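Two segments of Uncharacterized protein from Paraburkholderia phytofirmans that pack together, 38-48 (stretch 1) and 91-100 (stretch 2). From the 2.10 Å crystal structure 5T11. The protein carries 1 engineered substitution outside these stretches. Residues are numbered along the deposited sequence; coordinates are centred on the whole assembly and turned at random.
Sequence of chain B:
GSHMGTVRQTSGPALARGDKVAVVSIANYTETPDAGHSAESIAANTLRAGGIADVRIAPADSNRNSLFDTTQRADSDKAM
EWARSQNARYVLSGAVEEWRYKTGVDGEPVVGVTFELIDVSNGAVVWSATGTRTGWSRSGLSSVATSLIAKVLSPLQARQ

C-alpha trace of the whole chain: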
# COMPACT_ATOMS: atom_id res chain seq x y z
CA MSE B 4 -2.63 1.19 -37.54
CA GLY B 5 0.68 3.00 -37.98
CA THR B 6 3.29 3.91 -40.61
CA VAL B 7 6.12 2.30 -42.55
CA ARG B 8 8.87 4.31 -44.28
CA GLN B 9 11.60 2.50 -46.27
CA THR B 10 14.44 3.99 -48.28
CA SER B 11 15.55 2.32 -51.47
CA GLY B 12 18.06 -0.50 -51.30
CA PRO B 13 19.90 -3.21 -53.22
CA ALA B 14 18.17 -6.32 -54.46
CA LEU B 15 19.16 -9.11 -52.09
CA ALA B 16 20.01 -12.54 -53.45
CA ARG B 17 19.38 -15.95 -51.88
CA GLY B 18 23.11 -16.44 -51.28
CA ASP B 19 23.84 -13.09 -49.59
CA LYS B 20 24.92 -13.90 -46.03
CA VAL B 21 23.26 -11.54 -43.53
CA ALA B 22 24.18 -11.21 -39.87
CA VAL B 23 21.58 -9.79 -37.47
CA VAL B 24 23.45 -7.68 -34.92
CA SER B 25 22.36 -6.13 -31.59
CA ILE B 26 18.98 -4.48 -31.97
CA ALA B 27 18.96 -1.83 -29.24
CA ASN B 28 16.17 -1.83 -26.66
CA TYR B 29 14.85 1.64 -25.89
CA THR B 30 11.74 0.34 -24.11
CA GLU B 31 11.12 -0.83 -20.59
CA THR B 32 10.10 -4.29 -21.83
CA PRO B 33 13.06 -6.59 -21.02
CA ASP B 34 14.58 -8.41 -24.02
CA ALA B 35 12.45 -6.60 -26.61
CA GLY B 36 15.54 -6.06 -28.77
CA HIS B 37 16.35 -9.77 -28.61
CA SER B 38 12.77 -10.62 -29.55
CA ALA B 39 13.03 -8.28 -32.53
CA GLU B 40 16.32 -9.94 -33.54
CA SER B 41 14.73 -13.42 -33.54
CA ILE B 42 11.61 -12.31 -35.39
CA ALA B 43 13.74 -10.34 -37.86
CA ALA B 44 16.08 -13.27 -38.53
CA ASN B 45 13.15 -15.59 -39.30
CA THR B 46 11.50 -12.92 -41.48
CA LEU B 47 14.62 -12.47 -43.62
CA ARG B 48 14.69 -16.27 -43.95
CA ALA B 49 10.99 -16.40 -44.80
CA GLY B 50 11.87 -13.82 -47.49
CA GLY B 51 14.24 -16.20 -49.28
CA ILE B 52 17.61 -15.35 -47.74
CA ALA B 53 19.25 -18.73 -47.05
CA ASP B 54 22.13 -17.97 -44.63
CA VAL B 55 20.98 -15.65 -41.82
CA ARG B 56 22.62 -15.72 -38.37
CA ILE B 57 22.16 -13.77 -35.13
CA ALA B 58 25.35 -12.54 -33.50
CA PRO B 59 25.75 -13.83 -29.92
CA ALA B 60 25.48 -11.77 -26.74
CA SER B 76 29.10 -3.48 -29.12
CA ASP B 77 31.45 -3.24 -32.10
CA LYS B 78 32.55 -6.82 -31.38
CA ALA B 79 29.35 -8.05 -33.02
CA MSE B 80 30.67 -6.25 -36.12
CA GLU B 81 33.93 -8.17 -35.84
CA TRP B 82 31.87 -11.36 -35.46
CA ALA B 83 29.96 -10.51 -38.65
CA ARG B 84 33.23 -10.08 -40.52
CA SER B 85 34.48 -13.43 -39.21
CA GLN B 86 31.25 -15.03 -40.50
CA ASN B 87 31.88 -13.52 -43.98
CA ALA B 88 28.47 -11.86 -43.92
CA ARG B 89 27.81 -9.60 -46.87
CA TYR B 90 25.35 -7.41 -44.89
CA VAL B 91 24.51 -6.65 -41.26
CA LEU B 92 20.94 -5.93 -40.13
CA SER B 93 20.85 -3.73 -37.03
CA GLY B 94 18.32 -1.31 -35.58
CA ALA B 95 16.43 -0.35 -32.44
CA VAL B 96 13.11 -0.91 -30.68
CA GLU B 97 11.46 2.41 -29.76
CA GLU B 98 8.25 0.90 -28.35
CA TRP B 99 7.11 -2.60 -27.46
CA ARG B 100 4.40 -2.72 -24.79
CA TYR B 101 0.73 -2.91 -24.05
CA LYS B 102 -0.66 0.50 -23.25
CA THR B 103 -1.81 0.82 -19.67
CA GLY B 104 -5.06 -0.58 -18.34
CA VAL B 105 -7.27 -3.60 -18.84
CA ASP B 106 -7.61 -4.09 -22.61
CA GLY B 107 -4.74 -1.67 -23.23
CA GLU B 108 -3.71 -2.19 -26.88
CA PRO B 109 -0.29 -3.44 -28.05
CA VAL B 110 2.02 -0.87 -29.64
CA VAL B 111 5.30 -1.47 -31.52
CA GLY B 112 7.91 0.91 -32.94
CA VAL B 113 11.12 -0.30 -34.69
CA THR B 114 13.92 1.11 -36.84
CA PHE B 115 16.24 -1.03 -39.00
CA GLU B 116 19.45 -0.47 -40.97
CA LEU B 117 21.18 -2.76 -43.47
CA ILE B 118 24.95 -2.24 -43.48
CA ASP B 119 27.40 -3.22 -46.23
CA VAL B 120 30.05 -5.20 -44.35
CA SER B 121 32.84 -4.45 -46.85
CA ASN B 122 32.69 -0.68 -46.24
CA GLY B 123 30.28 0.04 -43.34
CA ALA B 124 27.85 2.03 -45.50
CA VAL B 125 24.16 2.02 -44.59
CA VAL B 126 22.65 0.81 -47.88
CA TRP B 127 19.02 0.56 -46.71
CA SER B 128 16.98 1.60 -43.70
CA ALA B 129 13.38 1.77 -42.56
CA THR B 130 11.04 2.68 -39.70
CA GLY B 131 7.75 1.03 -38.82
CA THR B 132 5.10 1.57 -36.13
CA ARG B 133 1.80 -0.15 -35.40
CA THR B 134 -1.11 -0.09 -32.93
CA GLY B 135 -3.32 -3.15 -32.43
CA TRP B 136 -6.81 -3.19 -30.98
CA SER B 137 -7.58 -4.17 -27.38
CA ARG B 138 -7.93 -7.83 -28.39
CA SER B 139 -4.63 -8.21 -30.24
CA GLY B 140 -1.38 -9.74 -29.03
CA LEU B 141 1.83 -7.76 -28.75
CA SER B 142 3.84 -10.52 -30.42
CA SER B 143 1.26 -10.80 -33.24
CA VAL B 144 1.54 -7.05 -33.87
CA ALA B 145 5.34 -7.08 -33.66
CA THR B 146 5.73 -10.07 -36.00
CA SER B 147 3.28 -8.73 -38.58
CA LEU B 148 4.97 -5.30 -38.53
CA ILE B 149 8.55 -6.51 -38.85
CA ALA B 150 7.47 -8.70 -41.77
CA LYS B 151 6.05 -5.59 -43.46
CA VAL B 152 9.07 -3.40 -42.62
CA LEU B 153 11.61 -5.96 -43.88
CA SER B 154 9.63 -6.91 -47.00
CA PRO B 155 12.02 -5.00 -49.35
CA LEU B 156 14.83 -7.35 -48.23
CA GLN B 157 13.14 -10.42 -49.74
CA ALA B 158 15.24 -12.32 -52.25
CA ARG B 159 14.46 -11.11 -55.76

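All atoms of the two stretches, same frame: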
# COMPACT_ATOMS: atom_id res chain seq x y z
N SER B 38 13.95 -10.13 -28.86
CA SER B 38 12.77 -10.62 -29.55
C SER B 38 12.72 -10.11 -30.98
O SER B 38 12.39 -10.86 -31.90
CB SER B 38 11.48 -10.21 -28.81
OG SER B 38 11.42 -10.90 -27.57
N ALA B 39 13.04 -8.82 -31.17
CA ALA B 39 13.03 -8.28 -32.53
C ALA B 39 14.11 -8.94 -33.39
O ALA B 39 13.90 -9.14 -34.59
CB ALA B 39 13.22 -6.76 -32.52
N GLU B 40 15.26 -9.27 -32.79
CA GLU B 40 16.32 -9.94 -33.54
C GLU B 40 15.84 -11.30 -34.05
O GLU B 40 16.06 -11.65 -35.21
CB GLU B 40 17.57 -10.12 -32.68
CG GLU B 40 18.37 -8.87 -32.41
CD GLU B 40 19.30 -9.05 -31.22
OE1 GLU B 40 19.30 -10.15 -30.63
OE2 GLU B 40 20.03 -8.08 -30.87
N SER B 41 15.21 -12.09 -33.17
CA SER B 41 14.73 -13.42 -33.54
C SER B 41 13.64 -13.34 -34.60
O SER B 41 13.67 -14.08 -35.59
CB SER B 41 14.20 -14.16 -32.30
OG SER B 41 15.25 -14.41 -31.40
N ILE B 42 12.66 -12.46 -34.39
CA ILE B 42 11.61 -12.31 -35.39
C ILE B 42 12.22 -11.84 -36.70
O ILE B 42 11.88 -12.35 -37.78
CB ILE B 42 10.51 -11.34 -34.89
CG1 ILE B 42 9.77 -11.94 -33.70
CG2 ILE B 42 9.50 -11.04 -36.02
CD1 ILE B 42 9.00 -10.89 -32.84
N ALA B 43 13.17 -10.89 -36.64
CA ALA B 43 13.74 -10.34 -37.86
C ALA B 43 14.53 -11.39 -38.62
O ALA B 43 14.44 -11.48 -39.85
CB ALA B 43 14.62 -9.13 -37.56
N ALA B 44 15.31 -12.21 -37.89
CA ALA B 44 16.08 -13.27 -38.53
C ALA B 44 15.16 -14.23 -39.28
O ALA B 44 15.42 -14.57 -40.45
CB ALA B 44 16.92 -14.03 -37.50
N ASN B 45 14.07 -14.67 -38.63
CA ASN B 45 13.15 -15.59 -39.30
C ASN B 45 12.46 -14.92 -40.49
O ASN B 45 12.23 -15.57 -41.51
CB ASN B 45 12.13 -16.14 -38.31
CG ASN B 45 12.61 -17.42 -37.61
OD1 ASN B 45 13.81 -17.75 -37.65
ND2 ASN B 45 11.69 -18.15 -36.99
N THR B 46 12.15 -13.63 -40.38
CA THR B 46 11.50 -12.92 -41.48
C THR B 46 12.39 -12.87 -42.71
O THR B 46 11.97 -13.23 -43.82
CB THR B 46 11.11 -11.50 -41.03
OG1 THR B 46 10.22 -11.57 -39.90
CG2 THR B 46 10.42 -10.74 -42.16
N LEU B 47 13.65 -12.45 -42.53
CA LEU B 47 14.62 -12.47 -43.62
C LEU B 47 14.72 -13.86 -44.25
O LEU B 47 14.87 -13.99 -45.47
CB LEU B 47 16.00 -12.04 -43.12
CG LEU B 47 16.21 -10.58 -42.72
CD1 LEU B 47 17.66 -10.41 -42.22
CD2 LEU B 47 15.90 -9.63 -43.87
N ARG B 48 14.66 -14.91 -43.42
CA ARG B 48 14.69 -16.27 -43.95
C ARG B 48 13.41 -16.61 -44.69
O ARG B 48 13.44 -17.23 -45.76
CB ARG B 48 14.91 -17.28 -42.83
CG ARG B 48 16.33 -17.39 -42.34
CD ARG B 48 16.45 -18.56 -41.38
NE ARG B 48 17.62 -18.43 -40.53
CZ ARG B 48 17.58 -18.09 -39.25
NH1 ARG B 48 16.41 -17.86 -38.66
NH2 ARG B 48 18.71 -17.99 -38.57
N VAL B 91 24.93 -6.60 -42.65
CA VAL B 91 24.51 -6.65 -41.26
C VAL B 91 23.17 -5.92 -41.14
O VAL B 91 23.01 -4.81 -41.67
CB VAL B 91 25.55 -6.01 -40.32
CG1 VAL B 91 24.92 -5.63 -38.99
CG2 VAL B 91 26.67 -6.97 -40.06
N LEU B 92 22.21 -6.56 -40.48
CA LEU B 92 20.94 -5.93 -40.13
C LEU B 92 21.02 -5.55 -38.66
O LEU B 92 21.25 -6.41 -37.80
CB LEU B 92 19.75 -6.86 -40.38
CG LEU B 92 18.41 -6.20 -40.04
CD1 LEU B 92 17.99 -5.26 -41.16
CD2 LEU B 92 17.28 -7.20 -39.71
N SER B 93 20.89 -4.26 -38.38
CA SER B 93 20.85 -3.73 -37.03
C SER B 93 19.60 -2.85 -36.91
O SER B 93 18.79 -2.76 -37.84
CB SER B 93 22.13 -2.94 -36.72
OG SER B 93 22.21 -2.67 -35.33
N GLY B 94 19.45 -2.20 -35.77
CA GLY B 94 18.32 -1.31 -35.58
C GLY B 94 18.06 -1.07 -34.10
O GLY B 94 18.95 -1.25 -33.27
N ALA B 95 16.83 -0.66 -33.81
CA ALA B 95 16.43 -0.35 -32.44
C ALA B 95 14.92 -0.50 -32.28
O ALA B 95 14.15 -0.30 -33.23
CB ALA B 95 16.85 1.07 -32.04
N VAL B 96 14.52 -0.84 -31.06
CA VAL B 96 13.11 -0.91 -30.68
C VAL B 96 12.79 0.35 -29.88
O VAL B 96 13.35 0.58 -28.80
CB VAL B 96 12.81 -2.19 -29.89
CG1 VAL B 96 11.35 -2.25 -29.50
CG2 VAL B 96 13.21 -3.43 -30.74
N GLU B 97 11.90 1.19 -30.42
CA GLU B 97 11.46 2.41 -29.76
C GLU B 97 10.23 2.20 -28.88
O GLU B 97 9.99 3.00 -27.97
CB GLU B 97 11.14 3.51 -30.80
CG GLU B 97 12.38 4.05 -31.54
CD GLU B 97 12.82 3.15 -32.69
OE1 GLU B 97 11.93 2.52 -33.32
OE2 GLU B 97 14.04 3.08 -32.97
N GLU B 98 9.45 1.16 -29.14
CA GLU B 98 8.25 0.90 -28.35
C GLU B 98 7.86 -0.55 -28.55
O GLU B 98 7.95 -1.09 -29.66
CB GLU B 98 7.11 1.83 -28.77
CG GLU B 98 5.81 1.58 -28.03
CD GLU B 98 4.87 2.80 -28.05
OE1 GLU B 98 4.67 3.39 -29.14
OE2 GLU B 98 4.31 3.15 -26.97
N TRP B 99 7.42 -1.18 -27.47
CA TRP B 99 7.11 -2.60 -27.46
C TRP B 99 6.40 -2.93 -26.16
O TRP B 99 7.01 -3.44 -25.22
CB TRP B 99 8.41 -3.41 -27.59
CG TRP B 99 8.30 -4.90 -27.87
CD1 TRP B 99 7.89 -5.88 -27.00
CD2 TRP B 99 8.73 -5.59 -29.07
NE1 TRP B 99 8.00 -7.12 -27.59
CE2 TRP B 99 8.50 -6.97 -28.86
CE3 TRP B 99 9.24 -5.16 -30.30
CZ2 TRP B 99 8.79 -7.93 -29.84
CZ3 TRP B 99 9.53 -6.12 -31.27
CH2 TRP B 99 9.30 -7.49 -31.03
N ARG B 100 5.11 -2.59 -26.06
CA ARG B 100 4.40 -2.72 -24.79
C ARG B 100 2.91 -2.82 -25.08
O ARG B 100 2.46 -2.55 -26.20
CB ARG B 100 4.68 -1.53 -23.87
CG ARG B 100 4.18 -0.19 -24.46
CD ARG B 100 4.27 0.98 -23.47
NE ARG B 100 3.43 0.74 -22.29
CZ ARG B 100 3.19 1.65 -21.34
NH1 ARG B 100 3.73 2.87 -21.43
NH2 ARG B 100 2.41 1.35 -20.32

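Residues 38-48 form part of a longer helix that lies across strand 91-96, with the axes approaching to 9.7 Å and the N-to-C directions at 133° to one another. The contact is modest, burying 264 Å² over both sides, and it is wholly nonpolar: no hydrogen bond passes between the stretches. Across the contact, Ala39 CA is nearest to Val96 CA, at 7.6 Å, and Ala43 CA to Leu92 CA, at 8.7 Å. Because the two segments run in broadly opposing directions, the start of the helical segment meets Val96 and Trp99 beyond it, whereas Leu47 meets Leu92.

The helix presents Ser38, Ala39, Ile42, Ala43 and Leu47, whose CA-to-CB bonds all point toward stretch 2. They recur as Ser38 and Ala39, Ile42 and Ala43, then Leu47, the repeat of one helical face, held in place by regular backbone bonds such as Ala43 N to Ala39 O (2.8 Å) and Leu47 N to Ala43 O (3.0 Å). On the strand, alternation does the equivalent work: Leu92 and Val96 point toward the helix, while Ser93 and Ala95 point away. Gly94 lies between these two, with phi/psi of 160/-159; at these angles a CB would be jammed against the carbonyl O of Ser93, so the backbone itself calls for glycine.

Leu92 adopts chi1 t and chi2 p, which carries CD2 to the helix. This one methyl makes the closest approach to two residues a helical turn apart, Leu92 CD2 lying 3.9 Å from CB of Ala43 and 4.1 Å from CD1 of Leu47. Leu47, in the common m,t rotamer, extends CD1 to meet it. The short side chain of Ala43 needs no such reach, since its CB is already at van der Waals distance.

Val96, with chi1 at 180°, directs CG2 to the helix, where it touches Ala39 CB at 3.8 Å. Ala39 CB also lies 3.9 Å from CZ3 of Trp99, so it bridges the strand and the indole.

Trp99 loses the most surface of any residue here, 63 Å². Its chi1 of -169° and chi2 of -71° swing the six-membered ring to the helix, where CZ2, CH2 and CZ3 meet three different side chains. Ser38 CB packs 3.7 Å from Trp99 CZ2, Ala39 CB approaches CZ3, and Ile42 CD1 sits 3.9 Å from Trp99 CH2, at the ring edge and near its plane. Ile42 reaches this position through chi1 m and chi2 t, which direct CD1 back along the helix toward Ser38, so that Ile42 CD1 lies 3.5 Å from Ser38 O. Ser38 contributes its CB to this packing, while its hydroxyl is hydrogen-bonded elsewhere in the structure.

Several polar groups of the helix find partners away from the interface. Thr46, chi1 m, folds OG1 back onto its own helix and donates a hydrogen bond to Ile42 O at 2.8 Å. Glu40, with its CA-to-CB bond sideways, makes no contact with stretch 2, and its OE2 is hydrogen-bonded elsewhere in the structure.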